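Local coordinates for protein aminopentol aminotransferase (Sphingopyxis macrogoltabida, PDB 6HBS) that transfers the amino group of aminopentol, the hydrolysed form of fumonisin B1, to pyruvate with the help of pyridoxal 5'-phosphate, at residues A[177-182]-A[217-222]. Sequence-based numbering, arbitrary orientation. Where two conformers were deposited one is given.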
loop_
_atom_site.group_PDB
_atom_site.type_symbol
_atom_site.label_atom_id
_atom_site.label_comp_id
_atom_site.label_asym_id
_atom_site.label_seq_id
_atom_site.Cartn_x
_atom_site.Cartn_y
_atom_site.Cartn_z
ATOM N N SER A 177 0.549 32.963 -9.406
ATOM C CA SER A 177 1.015 32.307 -8.180
ATOM C C SER A 177 2.021 31.210 -8.539
ATOM O O SER A 177 3.066 31.080 -7.913
ATOM C CB SER A 177 -0.145 31.726 -7.401
ATOM O OG SER A 177 0.279 31.214 -6.167
ATOM N N LEU A 178 1.677 30.399 -9.544
ATOM C CA LEU A 178 2.558 29.306 -9.943
ATOM C C LEU A 178 3.861 29.858 -10.537
ATOM O O LEU A 178 4.938 29.388 -10.188
ATOM C CB LEU A 178 1.824 28.420 -10.949
ATOM C CG LEU A 178 2.626 27.200 -11.401
ATOM C CD1 LEU A 178 3.198 26.427 -10.219
ATOM C CD2 LEU A 178 1.779 26.323 -12.298
ATOM N N SER A 179 3.755 30.824 -11.468
ATOM C CA SER A 179 4.920 31.515 -12.036
ATOM C C SER A 179 5.821 32.012 -10.904
ATOM O O SER A 179 7.033 31.776 -10.908
ATOM C CB SER A 179 4.527 32.674 -12.931
ATOM O OG SER A 179 3.641 32.254 -13.952
ATOM N N ASP A 180 5.221 32.710 -9.932
ATOM C CA ASP A 180 5.978 33.241 -8.847
ATOM C C ASP A 180 6.662 32.125 -8.057
ATOM O O ASP A 180 7.788 32.314 -7.611
ATOM C CB ASP A 180 5.137 34.077 -7.891
ATOM C CG ASP A 180 4.714 35.417 -8.485
ATOM O OD1 ASP A 180 5.329 35.858 -9.465
ATOM O OD2 ASP A 180 3.772 36.002 -7.957
ATOM N N ALA A 181 5.960 31.010 -7.831
ATOM C CA ALA A 181 6.527 29.932 -7.065
ATOM C C ALA A 181 7.798 29.411 -7.736
ATOM O O ALA A 181 8.767 29.006 -7.033
ATOM C CB ALA A 181 5.495 28.827 -6.900
ATOM N N PHE A 182 7.795 29.368 -9.073
ATOM C CA PHE A 182 8.974 28.935 -9.831
ATOM C C PHE A 182 10.148 29.897 -9.550
ATOM O O PHE A 182 11.327 29.466 -9.471
ATOM C CB PHE A 182 8.698 28.866 -11.333
ATOM C CG PHE A 182 8.255 27.512 -11.824
ATOM C CD1 PHE A 182 6.917 27.172 -11.826
ATOM C CD2 PHE A 182 9.187 26.574 -12.249
ATOM C CE1 PHE A 182 6.518 25.906 -12.247
ATOM C CE2 PHE A 182 8.790 25.322 -12.680
ATOM C CZ PHE A 182 7.458 24.991 -12.678
ATOM N N ARG A 217 2.602 23.855 -17.725
ATOM C CA ARG A 217 3.324 23.065 -18.728
ATOM C C ARG A 217 4.512 23.883 -19.254
ATOM O O ARG A 217 5.602 23.362 -19.454
ATOM C CB ARG A 217 2.383 22.632 -19.852
ATOM C CG ARG A 217 3.033 21.875 -21.010
ATOM C CD ARG A 217 3.570 20.477 -20.693
ATOM N NE ARG A 217 4.833 20.473 -19.969
ATOM C CZ ARG A 217 5.456 19.390 -19.482
ATOM N NH1 ARG A 217 4.826 18.224 -19.395
ATOM N NH2 ARG A 217 6.717 19.477 -19.080
ATOM N N LYS A 218 4.291 25.176 -19.486
ATOM C CA LYS A 218 5.339 26.062 -20.026
ATOM C C LYS A 218 6.477 26.295 -19.021
ATOM O O LYS A 218 7.634 26.267 -19.390
ATOM C CB LYS A 218 4.707 27.385 -20.479
ATOM C CG LYS A 218 5.702 28.438 -20.950
ATOM C CD LYS A 218 5.067 29.791 -21.268
ATOM C CE LYS A 218 4.557 30.530 -20.044
ATOM N NZ LYS A 218 5.659 30.889 -19.116
ATOM N N CYS A 219 6.181 26.539 -17.751
ATOM C CA CYS A 219 7.224 26.712 -16.768
ATOM C C CYS A 219 8.031 25.417 -16.609
ATOM O O CYS A 219 9.268 25.450 -16.458
ATOM C CB CYS A 219 6.658 27.132 -15.422
ATOM S SG CYS A 219 6.010 28.825 -15.450
ATOM N N CYS A 220 7.338 24.276 -16.637
ATOM C CA CYS A 220 8.032 23.009 -16.548
ATOM C C CYS A 220 8.946 22.852 -17.768
ATOM O O CYS A 220 10.121 22.551 -17.618
ATOM C CB CYS A 220 7.048 21.846 -16.400
ATOM S SG CYS A 220 6.440 21.684 -14.706
ATOM N N ASP A 221 8.400 23.101 -18.962
ATOM C CA ASP A 221 9.172 23.043 -20.204
ATOM C C ASP A 221 10.428 23.919 -20.101
ATOM O O ASP A 221 11.531 23.462 -20.409
ATOM C CB ASP A 221 8.342 23.440 -21.427
ATOM C CG ASP A 221 7.358 22.374 -21.884
ATOM O OD1 ASP A 221 7.462 21.235 -21.410
ATOM O OD2 ASP A 221 6.471 22.693 -22.674
ATOM N N GLU A 222 10.273 25.171 -19.678
ATOM C CA GLU A 222 11.415 26.097 -19.725
ATOM C C GLU A 222 12.472 25.710 -18.677
ATOM O O GLU A 222 13.634 25.995 -18.864
ATOM C CB GLU A 222 10.933 27.540 -19.578
ATOM C CG GLU A 222 10.314 28.089 -20.862
ATOM C CD GLU A 222 9.496 29.378 -20.734
ATOM O OE1 GLU A 222 9.448 29.947 -19.610
ATOM O OE2 GLU A 222 8.877 29.798 -21.750
#
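Phe182 reaches from helix 175-184 to helix 210-223 and presents one ring face to Cys219 CB. From CB, the first torsion (chi1 -93°) swings the ring off the staggered position and chi2 stands it nearly perpendicular to the CA-CB-CG plane, a turn that brings this face round to the cysteine. CG and CD2 of Phe182 stay about 4 Å from Cys219 CB. CD1 meets both CB and SG of Cys219, while CE1 makes the closest approach, 3.4 Å from Cys219 CB. CE2 comes within 3.8 Å of the Cys219 carbonyl O, and CZ, which also faces Cys219 CB, meets Cys220 SG at 4.0 Å on its outer side, at the ring edge. Cys219 CB thus forms a CH-pi contact, 3.5 Å from the Phe182 ring centroid, and its SG a sulfur-aromatic one over the same face. Ile189 and Val192 of strand 189-194 also touch the phenylalanine. With an alanine in place of Phe182, a gap is likely to open between the helices, and both cysteine sulfurs would probably lose their aromatic partner. The axes of 177-182 and 217-222 come within 10.6 Å at 19°, N-to-C directions nearly parallel, and the two helices pack side by side against the central mixed sheet, as in the large domain of fold-type I PLP-dependent aminotransferases.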